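Local atomic coordinates of UV damage endonuclease (Sulfolobus acidocaldarius, PDB entry 3TC3), a protein that probably nicks DNA beside ultraviolet-induced lesions, acting as a metal-dependent TIM-barrel endonuclease in excision repair. Residues N196-F201 with H224-N229; I218-H223 with M249-E254. All blocks are in the same frame, centred on the assembly; numbering follows the deposited sequence.

Contact 1: residues N196-F201 with H224-N229; sequences NDDKVF and HSILNN
L227, just past the end of helix 221-226, packs its side chain against a TIM-barrel loop, N196-F201, which follows strand 192-195 and is built round an Asx motif at D197. Methyl CD2 makes the tight part of the contact, 3.5 Å from both V200 N and D197 O and also touching the backbone of K199 and F201. CG stands anti to the backbone N of L227 (chi1 180°), which extends this branch toward the bend. The bend is stiffened by its own carboxylate: D197 OD1 takes K199 N on its anti side and V200 N on its syn side, each at 2.8 Å, while F201 N meets OD2 from above the carboxylate plane. V200 N thus offers L227 a van der Waals surface, its proton being spent on D197.

Toward solvent the packing is looser. The side chains of D198 and I226 lie alongside each other with their ends in the same direction, I226 CG2 3.7 Å from D198 O and CD1 4.0 Å from D198 OD2. An exposed K199 turns back to D198, its NZ making a salt bridge to OD1 whose hydrogen bond is weak. Without CG2 and CD1, an alanine in place of I226 would probably leave D198 CB and the D198 carbonyl with less apolar cover.

No direct hydrogen bond crosses between the two segments. N196 ND2 comes within 3.3 Å of H224 N, but both are donors; the amide is held instead through OD1, which accepts from D220 N. A water bridges the inner side of the contact, accepting from N196 ND2 at 2.8 Å and lying close to D197 O and, at 2.9 Å, to L227 O.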
# COMPACT_ATOMS: atom_id res chain seq x y z
N ASN A 196 -8.31 -0.35 7.75
CA ASN A 196 -8.74 0.18 8.99
C ASN A 196 -7.65 1.09 9.58
O ASN A 196 -6.45 0.79 9.40
CB ASN A 196 -9.14 -0.97 9.95
CG ASN A 196 -7.99 -1.96 10.23
OD1 ASN A 196 -7.48 -2.54 9.28
ND2 ASN A 196 -7.55 -2.08 11.50
N ASP A 197 -8.08 2.11 10.28
CA ASP A 197 -7.10 2.96 11.01
C ASP A 197 -7.19 2.85 12.51
O ASP A 197 -8.11 2.20 13.02
CB ASP A 197 -7.17 4.39 10.43
CG ASP A 197 -8.44 5.11 10.86
OD1 ASP A 197 -8.47 5.63 12.02
OD2 ASP A 197 -9.43 5.22 10.10
N ASP A 198 -6.30 3.59 13.25
CA ASP A 198 -6.29 3.39 14.68
C ASP A 198 -7.01 4.47 15.44
O ASP A 198 -7.05 4.47 16.67
CB ASP A 198 -4.83 3.23 15.15
CG ASP A 198 -3.96 4.44 14.85
OD1 ASP A 198 -4.29 5.33 14.07
OD2 ASP A 198 -2.83 4.48 15.39
N LYS A 199 -7.66 5.38 14.70
CA LYS A 199 -8.34 6.49 15.34
C LYS A 199 -9.87 6.55 15.16
O LYS A 199 -10.57 6.88 16.13
CB LYS A 199 -7.77 7.83 14.88
CG LYS A 199 -6.29 8.02 15.06
CD LYS A 199 -5.86 8.22 16.55
CE LYS A 199 -4.36 8.67 16.71
NZ LYS A 199 -3.47 8.11 15.62
N VAL A 200 -10.38 6.23 13.99
CA VAL A 200 -11.77 6.41 13.70
C VAL A 200 -12.46 5.24 13.03
O VAL A 200 -13.44 4.75 13.54
CB VAL A 200 -11.99 7.64 12.80
CG1 VAL A 200 -13.55 7.83 12.54
CG2 VAL A 200 -11.50 8.91 13.59
N PHE A 201 -11.87 4.77 11.92
CA PHE A 201 -12.55 3.76 11.11
C PHE A 201 -12.00 2.35 11.35
O PHE A 201 -10.91 1.99 10.90
CB PHE A 201 -12.52 4.10 9.59
CG PHE A 201 -13.28 5.34 9.31
CD1 PHE A 201 -14.70 5.35 9.45
CD2 PHE A 201 -12.59 6.57 9.08
CE1 PHE A 201 -15.41 6.56 9.26
CE2 PHE A 201 -13.30 7.78 8.93
CZ PHE A 201 -14.67 7.79 8.97
N HIS A 224 -5.94 -2.52 14.35
CA HIS A 224 -7.05 -3.26 14.97
C HIS A 224 -6.83 -3.48 16.44
O HIS A 224 -7.80 -3.38 17.20
CB HIS A 224 -7.15 -4.59 14.22
CG HIS A 224 -8.26 -5.51 14.78
ND1 HIS A 224 -9.59 -5.27 14.54
CD2 HIS A 224 -8.21 -6.66 15.57
CE1 HIS A 224 -10.34 -6.22 15.20
NE2 HIS A 224 -9.49 -7.08 15.79
N SER A 225 -5.59 -3.74 16.86
CA SER A 225 -5.32 -3.99 18.26
C SER A 225 -5.70 -2.73 19.05
O SER A 225 -6.15 -2.81 20.25
CB SER A 225 -3.86 -4.34 18.47
OG SER A 225 -2.97 -3.23 18.40
N ILE A 226 -5.55 -1.55 18.43
CA ILE A 226 -5.81 -0.26 19.10
C ILE A 226 -7.31 0.14 19.06
O ILE A 226 -7.87 0.64 20.03
CB ILE A 226 -4.95 0.85 18.50
CG1 ILE A 226 -3.45 0.51 18.79
CG2 ILE A 226 -5.30 2.29 19.04
CD1 ILE A 226 -2.51 1.51 18.07
N LEU A 227 -7.95 -0.12 17.93
CA LEU A 227 -9.32 0.35 17.71
C LEU A 227 -10.13 -0.82 17.12
O LEU A 227 -9.93 -1.18 15.94
CB LEU A 227 -9.32 1.53 16.71
CG LEU A 227 -10.73 2.05 16.43
CD1 LEU A 227 -11.28 2.79 17.72
CD2 LEU A 227 -10.71 2.98 15.23
N ASN A 228 -10.99 -1.43 17.95
CA ASN A 228 -11.73 -2.59 17.49
C ASN A 228 -13.10 -2.67 18.17
O ASN A 228 -13.43 -1.83 18.98
CB ASN A 228 -10.95 -3.86 17.70
CG ASN A 228 -10.65 -4.13 19.20
OD1 ASN A 228 -11.56 -4.31 20.00
ND2 ASN A 228 -9.39 -4.23 19.53
N ASN A 229 -13.87 -3.68 17.76
CA ASN A 229 -15.16 -3.96 18.38
C ASN A 229 -15.12 -5.34 18.99
O ASN A 229 -16.17 -6.06 18.96
CB ASN A 229 -16.21 -3.88 17.28
CG ASN A 229 -16.48 -2.48 16.92
OD1 ASN A 229 -17.28 -1.78 17.59
ND2 ASN A 229 -15.79 -2.00 15.85
O HOH W 1 -8.96 -0.43 13.34

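Contact 2: residues I218-H223 with M249-E254; sequences IFDNLH and MIDYSE. With MN (manganese (II) ion), chain C.
The amide of N221 lies obliquely against the Y252 ring, their planes 21° apart and ND2 3.5 Å from ring atom CD2; in the plane of that ring, at its edge, sits E254 OE2, which accepts from the tyrosine OH. One face of the H223 imidazole carries D220 OD1. These groups gather at the C-terminal ends of two neighbouring parallel strands of the TIM barrel, 217-220 and 249-252, where the metal site lies.

D251 N bonds to F219 O between the strands, and N221 N, at the start of helix 221-226, bonds to D251 O. Beyond them N221 continues the pairing with its side chain. Its CG is folded between the backbone N and carbonyl carbon (chi1 67°), placing OD1 to receive S253 N in the carbonyl plane, on a lone pair, at 2.8 Å; ND2 returns only a weak bond to S253 O.

D220 and D251 point to the same face of the sheet, their carboxylates nearly perpendicular. D220 OD1 caps helix 221-226 by accepting from H223 N at 2.9 Å, while its other oxygen, OD2, binds the manganese together with E195, E288 and a water. D251 is steadied by R78 and Q160, and its OD2 stands farther from the ion, at 2.8 Å, against 1.9 Å from D220 OD2 to the manganese.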
# COMPACT_ATOMS: atom_id res chain seq x y z
N ILE A 218 -8.10 -4.24 3.49
CA ILE A 218 -6.78 -4.65 4.05
C ILE A 218 -6.84 -4.54 5.56
O ILE A 218 -7.08 -3.44 6.11
CB ILE A 218 -5.65 -3.71 3.55
CG1 ILE A 218 -5.41 -3.93 2.10
CG2 ILE A 218 -4.29 -4.03 4.34
CD1 ILE A 218 -4.17 -3.23 1.53
N PHE A 219 -6.57 -5.66 6.23
CA PHE A 219 -6.46 -5.67 7.70
C PHE A 219 -5.10 -5.24 8.21
O PHE A 219 -4.11 -5.78 7.79
CB PHE A 219 -6.68 -7.14 8.14
CG PHE A 219 -6.61 -7.36 9.62
CD1 PHE A 219 -7.65 -6.91 10.47
CD2 PHE A 219 -5.47 -7.94 10.19
CE1 PHE A 219 -7.58 -7.16 11.81
CE2 PHE A 219 -5.40 -8.15 11.55
CZ PHE A 219 -6.47 -7.74 12.39
N ASP A 220 -5.07 -4.27 9.07
CA ASP A 220 -3.85 -3.80 9.71
C ASP A 220 -3.94 -4.23 11.15
O ASP A 220 -4.83 -3.82 11.85
CB ASP A 220 -3.77 -2.32 9.60
CG ASP A 220 -2.49 -1.85 10.18
OD1 ASP A 220 -2.21 -2.00 11.36
OD2 ASP A 220 -1.69 -1.29 9.34
N ASN A 221 -3.01 -5.12 11.52
CA ASN A 221 -3.13 -5.75 12.85
C ASN A 221 -2.88 -4.74 14.00
O ASN A 221 -3.59 -4.81 14.99
CB ASN A 221 -2.23 -6.94 12.98
CG ASN A 221 -0.79 -6.60 12.98
OD1 ASN A 221 -0.30 -5.75 12.19
ND2 ASN A 221 -0.05 -7.29 13.87
N LEU A 222 -1.89 -3.87 13.88
CA LEU A 222 -1.61 -2.93 14.99
C LEU A 222 -2.81 -1.99 15.11
O LEU A 222 -3.30 -1.75 16.20
CB LEU A 222 -0.34 -2.15 14.66
CG LEU A 222 0.03 -1.05 15.69
CD1 LEU A 222 0.23 -1.65 17.06
CD2 LEU A 222 1.31 -0.33 15.22
N HIS A 223 -3.37 -1.53 13.97
CA HIS A 223 -4.50 -0.63 14.09
C HIS A 223 -5.70 -1.28 14.74
O HIS A 223 -6.43 -0.66 15.54
CB HIS A 223 -4.90 -0.09 12.72
CG HIS A 223 -3.84 0.75 12.03
ND1 HIS A 223 -3.98 1.11 10.71
CD2 HIS A 223 -2.60 1.20 12.44
CE1 HIS A 223 -2.89 1.81 10.30
NE2 HIS A 223 -2.02 1.87 11.32
N MET A 249 -4.51 -9.15 1.19
CA MET A 249 -3.31 -8.51 1.72
C MET A 249 -3.55 -8.12 3.09
O MET A 249 -4.64 -7.63 3.41
CB MET A 249 -3.00 -7.28 0.93
CG MET A 249 -2.75 -7.49 -0.56
SD MET A 249 -2.52 -5.90 -1.45
CE MET A 249 -2.17 -6.46 -3.05
N ILE A 250 -2.55 -8.26 3.98
CA ILE A 250 -2.63 -7.71 5.32
C ILE A 250 -1.42 -6.82 5.58
O ILE A 250 -0.32 -7.04 5.00
CB ILE A 250 -2.77 -8.73 6.44
CG1 ILE A 250 -1.63 -9.64 6.54
CG2 ILE A 250 -4.02 -9.65 6.19
CD1 ILE A 250 -1.87 -10.76 7.61
N ASP A 251 -1.59 -5.81 6.40
CA ASP A 251 -0.47 -4.94 6.87
C ASP A 251 -0.04 -5.34 8.26
O ASP A 251 -0.89 -5.33 9.19
CB ASP A 251 -0.86 -3.48 6.90
CG ASP A 251 -0.96 -2.82 5.51
OD1 ASP A 251 -0.39 -3.26 4.55
OD2 ASP A 251 -1.55 -1.73 5.45
N TYR A 252 1.21 -5.78 8.41
CA TYR A 252 1.70 -6.24 9.70
C TYR A 252 2.58 -5.15 10.30
O TYR A 252 3.59 -4.73 9.71
CB TYR A 252 2.49 -7.56 9.57
CG TYR A 252 3.07 -7.96 10.93
CD1 TYR A 252 4.37 -7.52 11.36
CD2 TYR A 252 2.36 -8.78 11.80
CE1 TYR A 252 4.89 -7.88 12.58
CE2 TYR A 252 2.87 -9.21 12.96
CZ TYR A 252 4.12 -8.72 13.42
OH TYR A 252 4.56 -9.14 14.63
N SER A 253 2.27 -4.77 11.52
CA SER A 253 3.18 -3.92 12.31
C SER A 253 3.10 -4.25 13.75
O SER A 253 2.37 -5.14 14.13
CB SER A 253 2.88 -2.42 12.10
OG SER A 253 4.08 -1.73 12.51
N GLU A 254 4.00 -3.59 14.51
CA GLU A 254 4.00 -3.77 15.95
C GLU A 254 4.21 -2.42 16.59
O GLU A 254 4.73 -1.50 15.95
CB GLU A 254 5.15 -4.67 16.43
CG GLU A 254 5.12 -6.11 15.85
CD GLU A 254 6.30 -6.86 16.28
OE1 GLU A 254 6.87 -6.56 17.36
OE2 GLU A 254 6.66 -7.79 15.57
MN MN C . -1.15 -0.25 7.78
O HOH W 2 -0.77 1.37 6.06

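In the fold
The contacts lie on the same side of the chain's centre, their own centres 11 Å apart, and interleave along the sequence: 196-201, 218-223, 224-229, 249-254. Helix 221-226 belongs to both, its first turn to contact 2 and its last to contact 1. Strand 192-195 leads into 196-201, while the next two barrel strands, 217-220 and 249-252, run in contact 2. Contact 2 holds two of the metal ligands, whereas contact 1 lies farther from the centre of the chain and reaches the ligands through N196. The backbone O of N196 accepts from H223 ND1, while the H224 ring packs on F219. The loop after strand 192-195, which ends in ligand E195, is thereby tied to the residues beside the manganese.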